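PDB 4L08: hydrolase, isochorismatase family from Pseudomonas putida, which probably hydrolyses maleamate to maleate and ammonia, acting as a cysteine amidase of the isochorismatase family. Local coordinates for residues A[24-29]-A[140-145]. The protein carries 1 engineered substitution. Numbering follows the deposited sequence.
Sequences IIVVDF and VVTGAT. With MAE (maleic acid), chain I.
I25 and V27 each bind both ways to V140–A144 in the centre of the parallel sheet of the isochorismatase fold. I25 N reaches V140 O, T142 N reaches I25 O (3.0 Å, nearly in line with the C=O), V27 N reaches T142 O and A144 N reaches V27 O, with the two strands inclined by 15°.

On one face T142 is the bump. Its hydroxyl stands between the backbone N and the carbonyl carbon (chi1 59°) and gives a second bond to I25 O (OG1 to O 3.2 Å), from above the carbonyl plane, so that this oxygen is gripped twice. The I24 side chain crosses that of T142 at about a right angle, its CD1 lying 3.6 Å from T142 CG2 and close to V140 CG2. P167 and C170 of strand 163-172 pack on T142 from the next strand. On the face carrying I25, V27 and V141, V27 CG2 sits against V141 CG1 (3.8 Å), beneath helix 146-159.

At the strand ends V27 O occupies the place a CB of G143 would take, and the backbone angles of G143 also exclude a side chain. Separately, the F29 ring lies over G143 CA, which is offset toward the rim, 3.7 Å from the centroid, in a CH-pi contact, while CE1 abuts A144 CB (3.9 Å). Shortening F29 to an alanine is likely to strip the ring from G143 CA and open a gap beside A144 CB.

Beyond this point the two strands part around the maleate. D28, salt-bridged to K116, borders the ligand near A149, engineered from the cysteine that is probably the nucleophile, consistent with the Asp-Lys-Cys triad of isochorismatase-family hydrolases. After the cis peptide between A144 and T145, the T145 N-H meets a ligand carboxylate, and A149 N also bonds the maleate, consistent with the family's oxyanion hole; T145 N donates to maleate O3 at 2.9 Å, almost straight at 171°.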
ATOM      1  N   ILE A  24     -18.737  -0.797   6.025  1.00 48.39           N
ATOM      2  CA  ILE A  24     -17.830  -1.896   6.333  1.00 48.71           C
ATOM      3  C   ILE A  24     -17.327  -2.542   5.047  1.00 48.06           C
ATOM      4  O   ILE A  24     -18.115  -2.890   4.165  1.00 48.04           O
ATOM      5  CB  ILE A  24     -18.435  -2.912   7.343  1.00 48.13           C
ATOM      6  CG1 ILE A  24     -17.869  -4.320   7.141  1.00 49.03           C
ATOM      7  CG2 ILE A  24     -19.949  -2.942   7.262  1.00 48.24           C
ATOM      8  CD1 ILE A  24     -16.532  -4.547   7.810  1.00 51.22           C
ATOM      9  N   ILE A  25     -16.005  -2.664   4.946  1.00 47.84           N
ATOM     10  CA  ILE A  25     -15.362  -3.285   3.794  1.00 48.22           C
ATOM     11  C   ILE A  25     -14.746  -4.614   4.199  1.00 48.36           C
ATOM     12  O   ILE A  25     -13.837  -4.662   5.032  1.00 49.03           O
ATOM     13  CB  ILE A  25     -14.264  -2.387   3.192  1.00 48.32           C
ATOM     14  CG1 ILE A  25     -14.825  -1.000   2.870  1.00 48.09           C
ATOM     15  CG2 ILE A  25     -13.659  -3.043   1.955  1.00 47.36           C
ATOM     16  CD1 ILE A  25     -13.758   0.061   2.706  1.00 49.77           C
ATOM     17  N   VAL A  26     -15.248  -5.691   3.604  1.00 48.16           N
ATOM     18  CA  VAL A  26     -14.735  -7.029   3.877  1.00 48.35           C
ATOM     19  C   VAL A  26     -13.792  -7.437   2.751  1.00 47.95           C
ATOM     20  O   VAL A  26     -14.220  -7.673   1.615  1.00 48.74           O
ATOM     21  CB  VAL A  26     -15.876  -8.052   4.045  1.00 48.59           C
ATOM     22  CG1 VAL A  26     -15.337  -9.379   4.558  1.00 47.85           C
ATOM     23  CG2 VAL A  26     -16.936  -7.513   4.997  1.00 49.38           C
ATOM     24  N   VAL A  27     -12.504  -7.513   3.074  1.00 47.31           N
ATOM     25  CA  VAL A  27     -11.470  -7.701   2.061  1.00 47.33           C
ATOM     26  C   VAL A  27     -11.078  -9.163   1.873  1.00 47.54           C
ATOM     27  O   VAL A  27     -10.567  -9.805   2.798  1.00 47.54           O
ATOM     28  CB  VAL A  27     -10.208  -6.856   2.360  1.00 46.52           C
ATOM     29  CG1 VAL A  27      -9.287  -6.850   1.153  1.00 47.01           C
ATOM     30  CG2 VAL A  27     -10.585  -5.422   2.716  1.00 46.38           C
ATOM     31  N   ASP A  28     -11.334  -9.670   0.668  1.00 47.29           N
ATOM     32  CA  ASP A  28     -10.888 -11.000   0.233  1.00 48.91           C
ATOM     33  C   ASP A  28     -11.112 -12.127   1.244  1.00 49.34           C
ATOM     34  O   ASP A  28     -10.205 -12.914   1.524  1.00 50.61           O
ATOM     35  CB  ASP A  28      -9.413 -10.965  -0.194  1.00 50.54           C
ATOM     36  CG  ASP A  28      -9.171 -10.103  -1.426  1.00 53.03           C
ATOM     37  OD1 ASP A  28     -10.020 -10.095  -2.346  0.50 53.40           O
ATOM     38  OD2 ASP A  28      -8.116  -9.436  -1.476  0.50 52.57           O
ATOM     39  N   PHE A  29     -12.322 -12.194   1.793  1.00 48.99           N
ATOM     40  CA  PHE A  29     -12.734 -13.347   2.585  1.00 48.03           C
ATOM     41  C   PHE A  29     -13.421 -14.376   1.688  1.00 48.70           C
ATOM     42  O   PHE A  29     -14.501 -14.882   2.010  1.00 49.05           O
ATOM     43  CB  PHE A  29     -13.651 -12.935   3.742  1.00 47.47           C
ATOM     44  CG  PHE A  29     -12.932 -12.708   5.047  1.00 46.82           C
ATOM     45  CD1 PHE A  29     -11.732 -13.356   5.326  1.00 46.80           C
ATOM     46  CD2 PHE A  29     -13.478 -11.876   6.015  1.00 45.39           C
ATOM     47  CE1 PHE A  29     -11.078 -13.153   6.532  1.00 46.67           C
ATOM     48  CE2 PHE A  29     -12.830 -11.671   7.225  1.00 45.70           C
ATOM     49  CZ  PHE A  29     -11.629 -12.310   7.485  1.00 45.61           C
ATOM     50  N   VAL A 140     -14.714   0.829   8.168  1.00 49.45           N
ATOM     51  CA  VAL A 140     -14.107  -0.213   8.986  1.00 49.35           C
ATOM     52  C   VAL A 140     -13.657  -1.346   8.066  1.00 49.14           C
ATOM     53  O   VAL A 140     -14.468  -1.966   7.377  1.00 49.78           O
ATOM     54  CB  VAL A 140     -15.005  -0.665  10.182  1.00 49.48           C
ATOM     55  CG1 VAL A 140     -16.484  -0.366   9.919  1.00 49.93           C
ATOM     56  CG2 VAL A 140     -14.792  -2.140  10.536  1.00 48.32           C
ATOM     57  N   VAL A 141     -12.344  -1.567   8.038  1.00 49.99           N
ATOM     58  CA  VAL A 141     -11.723  -2.537   7.141  1.00 48.99           C
ATOM     59  C   VAL A 141     -11.468  -3.845   7.879  1.00 49.71           C
ATOM     60  O   VAL A 141     -10.875  -3.860   8.957  1.00 50.16           O
ATOM     61  CB  VAL A 141     -10.405  -1.996   6.528  1.00 48.49           C
ATOM     62  CG1 VAL A 141      -9.809  -2.989   5.538  1.00 47.05           C
ATOM     63  CG2 VAL A 141     -10.634  -0.654   5.844  1.00 46.85           C
ATOM     64  N   THR A 142     -11.941  -4.934   7.282  1.00 50.71           N
ATOM     65  CA  THR A 142     -11.776  -6.285   7.811  1.00 50.50           C
ATOM     66  C   THR A 142     -11.296  -7.179   6.672  1.00 50.09           C
ATOM     67  O   THR A 142     -11.449  -6.823   5.505  1.00 51.77           O
ATOM     68  CB  THR A 142     -13.118  -6.846   8.333  1.00 51.52           C
ATOM     69  OG1 THR A 142     -14.079  -6.875   7.268  1.00 52.03           O
ATOM     70  CG2 THR A 142     -13.665  -5.996   9.477  1.00 51.03           C
ATOM     71  N   GLY A 143     -10.722  -8.333   6.995  1.00 48.79           N
ATOM     72  CA  GLY A 143     -10.426  -9.320   5.961  1.00 47.99           C
ATOM     73  C   GLY A 143      -9.090 -10.033   6.016  1.00 47.51           C
ATOM     74  O   GLY A 143      -8.497 -10.196   7.082  1.00 47.20           O
ATOM     75  N   ALA A 144      -8.633 -10.463   4.843  1.00 47.35           N
ATOM     76  CA  ALA A 144      -7.375 -11.181   4.691  1.00 49.36           C
ATOM     77  C   ALA A 144      -6.715 -10.799   3.361  1.00 50.75           C
ATOM     78  O   ALA A 144      -7.409 -10.585   2.369  1.00 51.65           O
ATOM     79  CB  ALA A 144      -7.618 -12.682   4.755  1.00 48.82           C
ATOM     80  N   THR A 145      -5.384 -10.694   3.331  1.00 51.90           N
ATOM     81  CA  THR A 145      -4.531 -10.854   4.508  1.00 51.33           C
ATOM     82  C   THR A 145      -4.116  -9.488   5.039  1.00 51.89           C
ATOM     83  O   THR A 145      -4.064  -8.509   4.287  1.00 51.98           O
ATOM     84  CB  THR A 145      -3.279 -11.702   4.210  1.00 52.08           C
ATOM     85  OG1 THR A 145      -2.459 -11.032   3.247  1.00 55.36           O
ATOM     86  CG2 THR A 145      -3.664 -13.073   3.669  1.00 53.14           C
TER
HETATM   87  C1  MAE I 301      -1.759 -10.765  -0.617  1.00 74.15           C
HETATM   88  O1  MAE I 301      -1.519 -11.523   0.356  1.00 71.91           O
HETATM   89  O2  MAE I 301      -1.199  -9.650  -0.764  1.00 76.28           O
HETATM   90  C2  MAE I 301      -2.734 -11.197  -1.644  1.00 71.90           C
HETATM   91  C3  MAE I 301      -4.055 -11.249  -1.456  1.00 69.25           C
HETATM   92  C4  MAE I 301      -4.761 -10.896  -0.203  1.00 68.65           C
HETATM   93  O3  MAE I 301      -4.146 -10.424   0.778  1.00 68.71           O
HETATM   94  O4  MAE I 301      -5.996 -11.084  -0.158  1.00 66.25           O